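PDB 4GGO: trans-2-enoyl-CoA reductase, which catalyses the NADH-dependent reduction of the carbon-carbon double bond of trans-2-enoyl-CoA substrates such as crotonyl-CoA, yielding the saturated acyl-CoA for fatty acid synthesis. Local coordinates for residues K51-L56 with Y74-I79; F122-K127 with W210-K215; D142-S147 with C227-Y232; H162-K167 with V202-G207. All coordinates share one frame; numbering follows the deposited sequence.

Contact 1 of 4, residues K51-L56 with Y74-I79; sequences KNVLVL and YGAATI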
loop_
_atom_site.group_PDB
_atom_site.type_symbol
_atom_site.label_atom_id
_atom_site.label_comp_id
_atom_site.label_asym_id
_atom_site.label_seq_id
_atom_site.Cartn_x
_atom_site.Cartn_y
_atom_site.Cartn_z
ATOM N N LYS A 51 5.092 -9.126 -17.639
ATOM C CA LYS A 51 5.696 -8.491 -18.807
ATOM C C LYS A 51 5.248 -7.037 -18.927
ATOM O O LYS A 51 6.068 -6.129 -19.057
ATOM C CB LYS A 51 5.331 -9.257 -20.081
ATOM C CG LYS A 51 6.037 -8.757 -21.337
ATOM C CD LYS A 51 5.678 -9.594 -22.562
ATOM C CE LYS A 51 4.269 -9.294 -23.068
ATOM N NZ LYS A 51 3.904 -10.197 -24.201
ATOM N N ASN A 52 3.937 -6.830 -18.889
ATOM C CA ASN A 52 3.361 -5.493 -18.930
ATOM C C ASN A 52 2.474 -5.266 -17.714
ATOM O O ASN A 52 1.433 -5.905 -17.567
ATOM C CB ASN A 52 2.558 -5.297 -20.215
ATOM C CG ASN A 52 3.434 -5.284 -21.452
ATOM O OD1 ASN A 52 4.441 -4.579 -21.505
ATOM N ND2 ASN A 52 3.057 -6.071 -22.452
ATOM N N VAL A 53 2.890 -4.355 -16.841
ATOM C CA VAL A 53 2.198 -4.162 -15.572
ATOM C C VAL A 53 1.610 -2.763 -15.408
ATOM O O VAL A 53 2.281 -1.760 -15.647
ATOM C CB VAL A 53 3.132 -4.452 -14.381
ATOM C CG1 VAL A 53 2.357 -4.396 -13.073
ATOM C CG2 VAL A 53 3.802 -5.810 -14.549
ATOM N N LEU A 54 0.349 -2.711 -14.995
ATOM C CA LEU A 54 -0.286 -1.459 -14.614
ATOM C C LEU A 54 -0.413 -1.409 -13.095
ATOM O O LEU A 54 -0.965 -2.325 -12.485
ATOM C CB LEU A 54 -1.669 -1.346 -15.257
ATOM C CG LEU A 54 -2.484 -0.094 -14.922
ATOM C CD1 LEU A 54 -1.770 1.163 -15.402
ATOM C CD2 LEU A 54 -3.880 -0.187 -15.520
ATOM N N VAL A 55 0.110 -0.349 -12.487
ATOM C CA VAL A 55 0.011 -0.183 -11.041
ATOM C C VAL A 55 -0.747 1.088 -10.685
ATOM O O VAL A 55 -0.308 2.197 -10.995
ATOM C CB VAL A 55 1.396 -0.152 -10.361
ATOM C CG1 VAL A 55 1.240 0.033 -8.857
ATOM C CG2 VAL A 55 2.164 -1.428 -10.663
ATOM N N LEU A 56 -1.889 0.917 -10.030
ATOM C CA LEU A 56 -2.728 2.040 -9.640
ATOM C C LEU A 56 -2.450 2.425 -8.191
ATOM O O LEU A 56 -2.778 1.682 -7.267
ATOM C CB LEU A 56 -4.200 1.685 -9.843
ATOM C CG LEU A 56 -4.511 1.234 -11.272
ATOM C CD1 LEU A 56 -5.932 0.715 -11.397
ATOM C CD2 LEU A 56 -4.263 2.375 -12.250
ATOM N N TYR A 74 11.700 -8.473 -12.261
ATOM C CA TYR A 74 11.291 -9.289 -13.398
ATOM C C TYR A 74 11.565 -8.634 -14.751
ATOM O O TYR A 74 11.455 -9.281 -15.791
ATOM C CB TYR A 74 9.814 -9.675 -13.270
ATOM C CG TYR A 74 9.540 -10.627 -12.126
ATOM C CD1 TYR A 74 9.630 -12.002 -12.304
ATOM C CD2 TYR A 74 9.202 -10.150 -10.865
ATOM C CE1 TYR A 74 9.385 -12.877 -11.263
ATOM C CE2 TYR A 74 8.956 -11.017 -9.816
ATOM C CZ TYR A 74 9.050 -12.379 -10.021
ATOM O OH TYR A 74 8.805 -13.247 -8.982
ATOM N N GLY A 75 11.926 -7.354 -14.733
ATOM C CA GLY A 75 12.260 -6.641 -15.955
ATOM C C GLY A 75 11.040 -6.182 -16.728
ATOM O O GLY A 75 11.124 -5.889 -17.921
ATOM N N ALA A 76 9.902 -6.111 -16.046
ATOM C CA ALA A 76 8.640 -5.784 -16.700
ATOM C C ALA A 76 8.524 -4.311 -17.069
ATOM O O ALA A 76 9.119 -3.445 -16.428
ATOM C CB ALA A 76 7.465 -6.198 -15.824
ATOM N N ALA A 77 7.754 -4.040 -18.117
ATOM C CA ALA A 77 7.387 -2.676 -18.463
ATOM C C ALA A 77 6.227 -2.267 -17.567
ATOM O O ALA A 77 5.276 -3.029 -17.389
ATOM C CB ALA A 77 6.988 -2.592 -19.925
ATOM N N THR A 78 6.307 -1.075 -16.985
ATOM C CA THR A 78 5.274 -0.637 -16.055
ATOM C C THR A 78 4.693 0.730 -16.396
ATOM O O THR A 78 5.416 1.659 -16.756
ATOM C CB THR A 78 5.785 -0.587 -14.596
ATOM O OG1 THR A 78 6.728 0.483 -14.446
ATOM C CG2 THR A 78 6.439 -1.904 -14.200
ATOM N N ILE A 79 3.376 0.832 -16.283
ATOM C CA ILE A 79 2.705 2.119 -16.276
ATOM C C ILE A 79 2.159 2.342 -14.872
ATOM O O ILE A 79 1.405 1.519 -14.354
ATOM C CB ILE A 79 1.550 2.173 -17.287
ATOM C CG1 ILE A 79 2.087 2.063 -18.715
ATOM C CG2 ILE A 79 0.759 3.462 -17.119
ATOM C CD1 ILE A 79 1.007 1.993 -19.767
#
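Lys-51 and Val-53 on one side, Ala-77 and Ile-79 on the other, pair the first two strands of the Rossmann sheet in parallel. Ala-77 N donates to Lys-51 O at 2.8 Å, reaching it 25° out of the carbonyl plane. The next rung is straighter: Val-53 N meets Ala-77 O at 2.8 Å with an N-H...O angle of 171°. Ile-79 N then gives to Val-53 O, and Val-55 N to Ile-79 O. The strands belong to a beta-alpha-beta crossover, strand 52-56, helix 61-74 and strand 77-82, and Val-55 lies close to the NAD-binding residue Cys-58. Val-53 and Thr-78 face helix 61-74. There Val-53 CG2, beside the backbone N, touches Ala-76 CB at 3.9 Å, while Thr-78 OG1 is hydrogen-bonded by Arg-67 of that helix. Asn-52, Leu-54, Ala-77 and Ile-79 occupy the other face. Leu-54 CG is anti to the backbone N (chi1 178°); its CD1 branch lies 3.4 Å from Ile-79 O and 3.8 Å from Ile-79 CG2. On this same face Asn-52 OD1 comes to 3.6 Å from Ala-77 CB, while its ND2 is bound to Lys-140 O.

Contact 2 of 4, residues F122-K127 with W210-K215; sequences FSDEIK and WERWIK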
loop_
_atom_site.group_PDB
_atom_site.type_symbol
_atom_site.label_atom_id
_atom_site.label_comp_id
_atom_site.label_asym_id
_atom_site.label_seq_id
_atom_site.Cartn_x
_atom_site.Cartn_y
_atom_site.Cartn_z
ATOM N N PHE A 122 -9.381 7.940 -10.148
ATOM C CA PHE A 122 -10.820 7.714 -10.087
ATOM C C PHE A 122 -11.516 8.351 -11.286
ATOM O O PHE A 122 -12.697 8.106 -11.531
ATOM C CB PHE A 122 -11.392 8.289 -8.790
ATOM C CG PHE A 122 -10.952 7.554 -7.553
ATOM C CD1 PHE A 122 -10.839 6.176 -7.555
ATOM C CD2 PHE A 122 -10.649 8.244 -6.391
ATOM C CE1 PHE A 122 -10.437 5.495 -6.422
ATOM C CE2 PHE A 122 -10.245 7.569 -5.253
ATOM C CZ PHE A 122 -10.139 6.192 -5.269
ATOM N N SER A 123 -10.775 9.166 -12.031
ATOM C CA SER A 123 -11.340 9.907 -13.157
ATOM C C SER A 123 -11.228 9.137 -14.467
ATOM O O SER A 123 -10.303 8.349 -14.658
ATOM C CB SER A 123 -10.662 11.268 -13.299
ATOM O OG SER A 123 -9.346 11.146 -13.801
ATOM N N ASP A 124 -12.184 9.363 -15.363
ATOM C CA ASP A 124 -12.165 8.727 -16.677
ATOM C C ASP A 124 -11.079 9.324 -17.570
ATOM O O ASP A 124 -10.635 8.686 -18.525
ATOM C CB ASP A 124 -13.529 8.845 -17.362
ATOM C CG ASP A 124 -14.571 7.926 -16.751
ATOM O OD1 ASP A 124 -14.192 6.857 -16.225
ATOM O OD2 ASP A 124 -15.770 8.270 -16.800
ATOM N N GLU A 125 -10.657 10.546 -17.257
ATOM C CA GLU A 125 -9.605 11.211 -18.019
ATOM C C GLU A 125 -8.285 10.469 -17.862
ATOM O O GLU A 125 -7.584 10.214 -18.841
ATOM C CB GLU A 125 -9.434 12.663 -17.566
ATOM C CG GLU A 125 -10.730 13.439 -17.415
ATOM C CD GLU A 125 -11.279 13.384 -16.003
ATOM O OE1 GLU A 125 -12.233 12.614 -15.763
ATOM O OE2 GLU A 125 -10.757 14.114 -15.134
ATOM N N ILE A 126 -7.952 10.127 -16.621
ATOM C CA ILE A 126 -6.722 9.399 -16.328
ATOM C C ILE A 126 -6.755 7.999 -16.935
ATOM O O ILE A 126 -5.752 7.521 -17.468
ATOM C CB ILE A 126 -6.456 9.336 -14.809
ATOM C CG1 ILE A 126 -6.050 10.719 -14.296
ATOM C CG2 ILE A 126 -5.374 8.319 -14.486
ATOM C CD1 ILE A 126 -4.906 11.341 -15.069
ATOM N N LYS A 127 -7.915 7.353 -16.868
ATOM C CA LYS A 127 -8.099 6.058 -17.514
ATOM C C LYS A 127 -7.883 6.173 -19.021
ATOM O O LYS A 127 -7.308 5.278 -19.644
ATOM C CB LYS A 127 -9.492 5.496 -17.220
ATOM C CG LYS A 127 -9.686 5.021 -15.784
ATOM C CD LYS A 127 -11.087 4.468 -15.573
ATOM C CE LYS A 127 -11.272 3.935 -14.159
ATOM N NZ LYS A 127 -11.089 4.992 -13.124
ATOM N N TRP A 210 -12.028 -0.126 -9.167
ATOM C CA TRP A 210 -11.249 -1.271 -9.618
ATOM C C TRP A 210 -11.945 -1.944 -10.795
ATOM O O TRP A 210 -11.339 -2.171 -11.842
ATOM C CB TRP A 210 -11.085 -2.267 -8.468
ATOM C CG TRP A 210 -10.302 -3.496 -8.808
ATOM C CD1 TRP A 210 -9.393 -3.645 -9.815
ATOM C CD2 TRP A 210 -10.361 -4.757 -8.131
ATOM N NE1 TRP A 210 -8.884 -4.921 -9.806
ATOM C CE2 TRP A 210 -9.463 -5.624 -8.783
ATOM C CE3 TRP A 210 -11.090 -5.236 -7.039
ATOM C CZ2 TRP A 210 -9.270 -6.942 -8.376
ATOM C CZ3 TRP A 210 -10.898 -6.547 -6.636
ATOM C CH2 TRP A 210 -9.995 -7.384 -7.304
ATOM N N GLU A 211 -13.225 -2.250 -10.613
ATOM C CA GLU A 211 -14.020 -2.895 -11.648
ATOM C C GLU A 211 -14.161 -1.983 -12.864
ATOM O O GLU A 211 -14.195 -2.451 -14.001
ATOM C CB GLU A 211 -15.397 -3.274 -11.100
ATOM C CG GLU A 211 -16.204 -4.184 -12.011
ATOM C CD GLU A 211 -17.496 -4.652 -11.370
ATOM O OE1 GLU A 211 -18.035 -3.921 -10.514
ATOM O OE2 GLU A 211 -17.968 -5.755 -11.716
ATOM N N ARG A 212 -14.234 -0.679 -12.617
ATOM C CA ARG A 212 -14.339 0.294 -13.696
ATOM C C ARG A 212 -13.061 0.305 -14.527
ATOM O O ARG A 212 -13.113 0.381 -15.755
ATOM C CB ARG A 212 -14.627 1.691 -13.139
ATOM C CG ARG A 212 -15.111 2.688 -14.183
ATOM C CD ARG A 212 -15.335 4.063 -13.572
ATOM N NE ARG A 212 -15.879 5.016 -14.536
ATOM C CZ ARG A 212 -17.163 5.351 -14.616
ATOM N NH1 ARG A 212 -18.044 4.813 -13.782
ATOM N NH2 ARG A 212 -17.567 6.230 -15.523
ATOM N N TRP A 213 -11.917 0.223 -13.852
ATOM C CA TRP A 213 -10.628 0.139 -14.532
ATOM C C TRP A 213 -10.562 -1.096 -15.423
ATOM O O TRP A 213 -10.161 -1.015 -16.582
ATOM C CB TRP A 213 -9.480 0.105 -13.522
ATOM C CG TRP A 213 -8.959 1.454 -13.131
ATOM C CD1 TRP A 213 -9.287 2.171 -12.017
ATOM C CD2 TRP A 213 -8.010 2.248 -13.854
ATOM N NE1 TRP A 213 -8.604 3.364 -12.002
ATOM C CE2 TRP A 213 -7.812 3.435 -13.119
ATOM C CE3 TRP A 213 -7.310 2.073 -15.051
ATOM C CZ2 TRP A 213 -6.944 4.439 -13.543
ATOM C CZ3 TRP A 213 -6.447 3.070 -15.469
ATOM C CH2 TRP A 213 -6.272 4.237 -14.717
ATOM N N ILE A 214 -10.968 -2.238 -14.873
ATOM C CA ILE A 214 -10.908 -3.504 -15.596
ATOM C C ILE A 214 -11.853 -3.534 -16.796
ATOM O O ILE A 214 -11.452 -3.909 -17.897
ATOM C CB ILE A 214 -11.219 -4.699 -14.671
ATOM C CG1 ILE A 214 -10.222 -4.747 -13.510
ATOM C CG2 ILE A 214 -11.192 -6.002 -15.453
ATOM C CD1 ILE A 214 -8.776 -4.834 -13.949
ATOM N N LYS A 215 -13.104 -3.134 -16.579
ATOM C CA LYS A 215 -14.110 -3.155 -17.639
ATOM C C LYS A 215 -13.748 -2.247 -18.815
ATOM O O LYS A 215 -13.999 -2.592 -19.969
ATOM C CB LYS A 215 -15.491 -2.787 -17.086
ATOM C CG LYS A 215 -16.084 -3.837 -16.155
ATOM C CD LYS A 215 -17.413 -3.379 -15.572
ATOM C CE LYS A 215 -18.495 -3.308 -16.636
ATOM N NZ LYS A 215 -18.814 -4.653 -17.192
#
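Arg-212 and Trp-213, consecutive residues of helix 208-219, receive Asp-124 and Lys-127 from the first turn of helix 124-136. Of the residues that touch, Arg-212 comes first along the segment. Its CG is anti to the backbone N, and the chain runs extended to NE, presenting the guanidinium side-on to the carboxylate. NE donates to Asp-124 OD1 at 3.0 Å and NH2 to Asp-124 OD2 at 3.0 Å, each on the syn lone pair. This is a bidentate salt bridge whose two planes are 21° apart, nearly coplanar. Two bonds to two oxygens restrain rotation of both groups, and Asp-157 takes a second salt bridge from NH2, while Gln-216 NE2 binds Asp-124 OD1.

At Trp-213 the indole offers one face to Lys-127. Lys-127 CE lies 3.4 Å from the centroid of the five-membered ring, only 7° off its normal, a CH-pi contact. A bend at chi4 (61°) places NZ over the same ring, 3.6 Å from that centroid in a cation-pi arrangement. Lys-127 NZ and Trp-213 NE1 are both donors; NZ has a salt bridge to Asp-209 and a hydrogen bond to Ala-121 O, to which NE1 also bonds weakly. Farther out, Lys-127 CG sits over the six-membered part of the indole, 3.6 Å from Trp-213 CZ2, and Ile-126 CG2 meets CH2 at the ring edge, 4.2 Å away.

Ala-121, an NAD-binding residue, immediately precedes the first segment. Trp-213 also packs on Tyr-146 of strand 141-146, while Trp-210, one turn earlier, lies against helix 248-266.

Contact 3 of 4, residues D142-S147 with C227-Y232; sequences DLIVYS and CITLAY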
loop_
_atom_site.group_PDB
_atom_site.type_symbol
_atom_site.label_atom_id
_atom_site.label_comp_id
_atom_site.label_asym_id
_atom_site.label_seq_id
_atom_site.Cartn_x
_atom_site.Cartn_y
_atom_site.Cartn_z
ATOM N N ASP A 142 -0.722 -7.857 -18.402
ATOM C CA ASP A 142 -0.855 -9.212 -17.872
ATOM C C ASP A 142 -0.871 -9.213 -16.343
ATOM O O ASP A 142 -1.081 -10.250 -15.716
ATOM C CB ASP A 142 0.248 -10.129 -18.407
ATOM C CG ASP A 142 1.639 -9.580 -18.160
ATOM O OD1 ASP A 142 2.208 -9.861 -17.085
ATOM O OD2 ASP A 142 2.165 -8.872 -19.044
ATOM N N LEU A 143 -0.648 -8.042 -15.754
ATOM C CA LEU A 143 -0.754 -7.870 -14.310
ATOM C C LEU A 143 -1.222 -6.459 -13.969
ATOM O O LEU A 143 -0.596 -5.477 -14.364
ATOM C CB LEU A 143 0.579 -8.160 -13.617
ATOM C CG LEU A 143 0.610 -7.853 -12.117
ATOM C CD1 LEU A 143 -0.376 -8.731 -11.355
ATOM C CD2 LEU A 143 2.014 -8.013 -11.560
ATOM N N ILE A 144 -2.326 -6.365 -13.237
ATOM C CA ILE A 144 -2.868 -5.069 -12.845
ATOM C C ILE A 144 -2.988 -4.961 -11.332
ATOM O O ILE A 144 -3.813 -5.632 -10.714
ATOM C CB ILE A 144 -4.243 -4.812 -13.483
ATOM C CG1 ILE A 144 -4.149 -4.909 -15.005
ATOM C CG2 ILE A 144 -4.778 -3.448 -13.065
ATOM C CD1 ILE A 144 -5.456 -4.659 -15.707
ATOM N N VAL A 145 -2.163 -4.109 -10.739
ATOM C CA VAL A 145 -2.148 -3.951 -9.292
ATOM C C VAL A 145 -2.966 -2.740 -8.862
ATOM O O VAL A 145 -2.625 -1.602 -9.184
ATOM C CB VAL A 145 -0.710 -3.815 -8.761
ATOM C CG1 VAL A 145 -0.715 -3.656 -7.248
ATOM C CG2 VAL A 145 0.121 -5.025 -9.175
ATOM N N TYR A 146 -4.050 -2.992 -8.135
ATOM C CA TYR A 146 -4.891 -1.914 -7.629
ATOM C C TYR A 146 -4.554 -1.614 -6.173
ATOM O O TYR A 146 -4.963 -2.344 -5.271
ATOM C CB TYR A 146 -6.373 -2.271 -7.764
ATOM C CG TYR A 146 -7.304 -1.107 -7.500
ATOM C CD1 TYR A 146 -7.749 -0.822 -6.215
ATOM C CD2 TYR A 146 -7.732 -0.290 -8.538
ATOM C CE1 TYR A 146 -8.596 0.243 -5.972
ATOM C CE2 TYR A 146 -8.579 0.778 -8.304
ATOM C CZ TYR A 146 -9.008 1.039 -7.021
ATOM O OH TYR A 146 -9.850 2.099 -6.785
ATOM N N SER A 147 -3.811 -0.534 -5.951
ATOM C CA SER A 147 -3.383 -0.170 -4.604
ATOM C C SER A 147 -3.690 1.289 -4.286
ATOM O O SER A 147 -2.887 1.979 -3.658
ATOM C CB SER A 147 -1.886 -0.436 -4.433
ATOM O OG SER A 147 -1.447 -0.071 -3.135
ATOM N N CYS A 227 -4.914 -12.513 -17.555
ATOM C CA CYS A 227 -4.380 -11.360 -16.835
ATOM C C CYS A 227 -4.707 -11.420 -15.347
ATOM O O CYS A 227 -5.843 -11.688 -14.958
ATOM C CB CYS A 227 -4.918 -10.058 -17.432
ATOM S SG CYS A 227 -4.282 -8.553 -16.653
ATOM N N ILE A 228 -3.698 -11.175 -14.518
ATOM C CA ILE A 228 -3.884 -11.142 -13.074
ATOM C C ILE A 228 -4.191 -9.723 -12.614
ATOM O O ILE A 228 -3.495 -8.780 -12.989
ATOM C CB ILE A 228 -2.624 -11.626 -12.336
ATOM C CG1 ILE A 228 -2.303 -13.076 -12.707
ATOM C CG2 ILE A 228 -2.795 -11.479 -10.830
ATOM C CD1 ILE A 228 -1.038 -13.600 -12.065
ATOM N N THR A 229 -5.238 -9.564 -11.814
ATOM C CA THR A 229 -5.498 -8.275 -11.182
ATOM C C THR A 229 -5.752 -8.434 -9.684
ATOM O O THR A 229 -6.502 -9.313 -9.257
ATOM C CB THR A 229 -6.640 -7.487 -11.879
ATOM O OG1 THR A 229 -6.771 -6.194 -11.275
ATOM C CG2 THR A 229 -7.964 -8.228 -11.787
ATOM N N LEU A 230 -5.103 -7.589 -8.890
ATOM C CA LEU A 230 -5.179 -7.691 -7.439
ATOM C C LEU A 230 -5.584 -6.370 -6.806
ATOM O O LEU A 230 -5.216 -5.301 -7.288
ATOM C CB LEU A 230 -3.827 -8.118 -6.861
ATOM C CG LEU A 230 -3.108 -9.322 -7.469
ATOM C CD1 LEU A 230 -1.790 -9.561 -6.748
ATOM C CD2 LEU A 230 -3.981 -10.557 -7.406
ATOM N N ALA A 231 -6.346 -6.454 -5.721
ATOM C CA ALA A 231 -6.634 -5.293 -4.894
ATOM C C ALA A 231 -6.177 -5.596 -3.473
ATOM O O ALA A 231 -6.559 -6.613 -2.893
ATOM C CB ALA A 231 -8.117 -4.962 -4.924
ATOM N N TYR A 232 -5.346 -4.721 -2.921
ATOM C CA TYR A 232 -4.788 -4.941 -1.594
ATOM C C TYR A 232 -5.787 -4.582 -0.502
ATOM O O TYR A 232 -6.592 -3.662 -0.657
ATOM C CB TYR A 232 -3.489 -4.157 -1.423
ATOM C CG TYR A 232 -2.380 -4.645 -2.326
ATOM C CD1 TYR A 232 -2.238 -5.997 -2.610
ATOM C CD2 TYR A 232 -1.482 -3.757 -2.904
ATOM C CE1 TYR A 232 -1.230 -6.456 -3.436
ATOM C CE2 TYR A 232 -0.467 -4.206 -3.734
ATOM C CZ TYR A 232 -0.347 -5.558 -3.997
ATOM O OH TYR A 232 0.656 -6.017 -4.820
#
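Leu-143 to Tyr-146 runs parallel to Cys-227 to Tyr-232, the short strand axes 4.6 Å apart and only 8° from aligned, joined by a ladder of backbone hydrogen bonds. These are neighbouring central strands of the parallel Rossmann sheet. Ile-228 N approaches Asp-142 O from 52° above the carbonyl plane, at Asp-142, where the chain turns a corner. Farther along, Ile-144 N to Ile-228 O and Tyr-146 N to Leu-230 O are both 2.7 Å; the last rung, Tyr-232 N to Tyr-146 O, is weak.

Ile-144 O accepts two bonds, from Leu-230 N and from Thr-229 OG1. The threonine hydroxyl stands anti to its backbone N (chi1 -176°), and it also receives the indole N-H of Trp-210. It thereby ties the strand pair to helix 208-219, which lies on the face bearing Ile-144, Thr-229, Tyr-146 and Ala-231. Across the sheet, Leu-143 CD1 packs on Ile-228 CG2 at 3.7 Å, their side chains lying at a slant, with helix 311-323 touching Leu-143 and Leu-230.

At the C-terminal ends, near the NAD-binding residues Tyr-62 and Leu-148, the Tyr-232 ring lies against Val-145 and Ser-147, while its hydroxyl bonds Ser-66. Val-145 CG1 is 3.6 Å from Tyr-232 CE2, and Ser-147 OG lies in the plane of the phenol at its edge, 3.7 Å from Tyr-232 CD2.

Contact 4 of 4, residues H162-K167 with V202-G207; sequences HKSVLK and VKVMGG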
loop_
_atom_site.group_PDB
_atom_site.type_symbol
_atom_site.label_atom_id
_atom_site.label_comp_id
_atom_site.label_asym_id
_atom_site.label_seq_id
_atom_site.Cartn_x
_atom_site.Cartn_y
_atom_site.Cartn_z
ATOM N N HIS A 162 -17.104 11.835 -2.287
ATOM C CA HIS A 162 -17.434 10.995 -1.142
ATOM C C HIS A 162 -16.264 10.925 -0.167
ATOM O O HIS A 162 -15.107 10.869 -0.580
ATOM C CB HIS A 162 -17.815 9.589 -1.605
ATOM C CG HIS A 162 -19.022 9.552 -2.489
ATOM N ND1 HIS A 162 -20.304 9.687 -2.002
ATOM C CD2 HIS A 162 -19.143 9.394 -3.829
ATOM C CE1 HIS A 162 -21.163 9.614 -3.003
ATOM N NE2 HIS A 162 -20.484 9.435 -4.123
ATOM N N LYS A 163 -16.573 10.929 1.125
ATOM C CA LYS A 163 -15.551 10.867 2.164
ATOM C C LYS A 163 -15.683 9.596 2.997
ATOM O O LYS A 163 -16.762 9.282 3.499
ATOM C CB LYS A 163 -15.630 12.103 3.064
ATOM C CG LYS A 163 -14.959 13.334 2.479
ATOM C CD LYS A 163 -15.272 14.587 3.280
ATOM C CE LYS A 163 -16.369 15.405 2.611
ATOM N NZ LYS A 163 -16.648 16.669 3.347
ATOM N N SER A 164 -14.582 8.866 3.140
ATOM C CA SER A 164 -14.584 7.634 3.921
ATOM C C SER A 164 -14.336 7.915 5.398
ATOM O O SER A 164 -13.690 8.902 5.752
ATOM C CB SER A 164 -13.529 6.657 3.393
ATOM O OG SER A 164 -12.221 7.167 3.584
ATOM N N VAL A 165 -14.864 7.047 6.255
ATOM C CA VAL A 165 -14.610 7.129 7.687
ATOM C C VAL A 165 -14.098 5.788 8.207
ATOM O O VAL A 165 -14.305 4.748 7.579
ATOM C CB VAL A 165 -15.875 7.526 8.477
ATOM C CG1 VAL A 165 -16.455 8.829 7.939
ATOM C CG2 VAL A 165 -16.910 6.412 8.423
ATOM N N LEU A 166 -13.421 5.818 9.349
ATOM C CA LEU A 166 -12.910 4.604 9.973
ATOM C C LEU A 166 -13.589 4.412 11.320
ATOM O O LEU A 166 -13.026 4.754 12.361
ATOM C CB LEU A 166 -11.397 4.702 10.168
ATOM C CG LEU A 166 -10.570 5.150 8.962
ATOM C CD1 LEU A 166 -9.093 5.190 9.316
ATOM C CD2 LEU A 166 -10.815 4.241 7.768
ATOM N N LYS A 167 -14.803 3.868 11.302
ATOM C CA LYS A 167 -15.623 3.801 12.508
ATOM C C LYS A 167 -16.413 2.492 12.609
ATOM O O LYS A 167 -16.679 1.845 11.597
ATOM C CB LYS A 167 -16.559 5.018 12.569
ATOM C CG LYS A 167 -15.825 6.342 12.778
ATOM C CD LYS A 167 -16.756 7.509 13.064
ATOM C CE LYS A 167 -17.586 7.886 11.859
ATOM N NZ LYS A 167 -18.164 9.249 12.037
ATOM N N VAL A 202 -17.796 2.725 1.517
ATOM C CA VAL A 202 -17.830 1.695 0.483
ATOM C C VAL A 202 -17.583 2.310 -0.892
ATOM O O VAL A 202 -16.896 1.727 -1.733
ATOM C CB VAL A 202 -19.176 0.937 0.483
ATOM C CG1 VAL A 202 -19.241 -0.049 -0.673
ATOM C CG2 VAL A 202 -19.381 0.220 1.809
ATOM N N LYS A 203 -18.143 3.496 -1.111
ATOM C CA LYS A 203 -17.952 4.225 -2.361
ATOM C C LYS A 203 -16.479 4.523 -2.609
ATOM O O LYS A 203 -16.010 4.480 -3.746
ATOM C CB LYS A 203 -18.744 5.535 -2.340
ATOM C CG LYS A 203 -20.062 5.486 -3.092
ATOM C CD LYS A 203 -19.831 5.330 -4.585
ATOM C CE LYS A 203 -21.142 5.315 -5.352
ATOM N NZ LYS A 203 -20.926 5.126 -6.814
ATOM N N VAL A 204 -15.753 4.818 -1.536
ATOM C CA VAL A 204 -14.354 5.213 -1.642
ATOM C C VAL A 204 -13.394 4.024 -1.555
ATOM O O VAL A 204 -12.432 3.938 -2.319
ATOM C CB VAL A 204 -13.989 6.252 -0.559
ATOM C CG1 VAL A 204 -12.521 6.624 -0.645
ATOM C CG2 VAL A 204 -14.861 7.489 -0.697
ATOM N N MET A 205 -13.665 3.104 -0.635
ATOM C CA MET A 205 -12.731 2.014 -0.357
ATOM C C MET A 205 -13.161 0.654 -0.911
ATOM O O MET A 205 -12.434 -0.331 -0.781
ATOM C CB MET A 205 -12.472 1.912 1.148
ATOM C CG MET A 205 -11.933 3.192 1.766
ATOM S SD MET A 205 -11.665 3.042 3.541
ATOM C CE MET A 205 -10.469 1.709 3.592
ATOM N N GLY A 206 -14.336 0.600 -1.530
ATOM C CA GLY A 206 -14.821 -0.635 -2.123
ATOM C C GLY A 206 -14.143 -0.944 -3.446
ATOM O O GLY A 206 -13.047 -0.456 -3.720
ATOM N N GLY A 207 -14.802 -1.743 -4.278
ATOM C CA GLY A 207 -14.212 -2.176 -5.533
ATOM C C GLY A 207 -14.832 -1.588 -6.790
ATOM O O GLY A 207 -14.672 -2.143 -7.877
#
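His-162 CG lies anti to the carbonyl carbon (chi1 -62°), and Lys-203 chi1, at -100° away from a staggered position, sets CG over one face of the imidazole; a bend at chi2 then turns CD onward. The contact joins the end of strand 161-163, half of a small antiparallel hairpin with strand 152-154, and the loop after it to the last turn of helix 195-205. Lys-203 CG stands over the centre of the His-162 ring, 4.0 Å from its centroid and 8° off the normal, a CH-pi contact; Lys-203 CB is nearest to CG of the ring, also at 4.0 Å. The ammonium end continues past the ring to salt bridges with Glu-208 and Asp-155, and His-162 also packs on Asp-155.

Val-204 is the buried residue of the contact. Its CG2 sits beside the backbone N and fits against the strand at His-162, 3.4 Å from His-162 O and 3.7 Å from His-162 CB. Ser-164 follows, its CB 4.0 Å from Val-204 CB, while its hydroxyl is hydrogen-bonded to Pro-151 O. No hydrogen bond crosses between the segments, so the joint rests on van der Waals contact and the ring face. The side chain of Leu-166 lies about 6 Å from that of Tyr-244, the probable proton donor. Met-205 SD lies 4.1 Å from Ser-164 CB and 4.5 Å from Leu-166 CD2.

How the contacts relate
Contacts 1 and 3 lie in one parallel sheet, their centres 10 Å apart, because strands 52-56 and 141-146 are neighbours: Leu-56 N binds Val-145 O at 2.8 Å. Contact 2 packs against this sheet through helix 208-219, with Trp-213 CD2 3.6 Å from Leu-56 CD1; the Trp-210 to Thr-229 bond, NE1 to OG1 2.9 Å, joins it to contact 3. Its centre is 13 Å from that of contact 3. Contact 4 is nested in the chain loops closed by contacts 2 and 3, and adjoins contact 2 in sequence. Contacts 1, 2 and 3 each approach NAD-binding residues, whereas contact 4, about 28 Å from contact 1 between centres, approaches Thr-282 of the NAD site and the inferred proton donor Tyr-244.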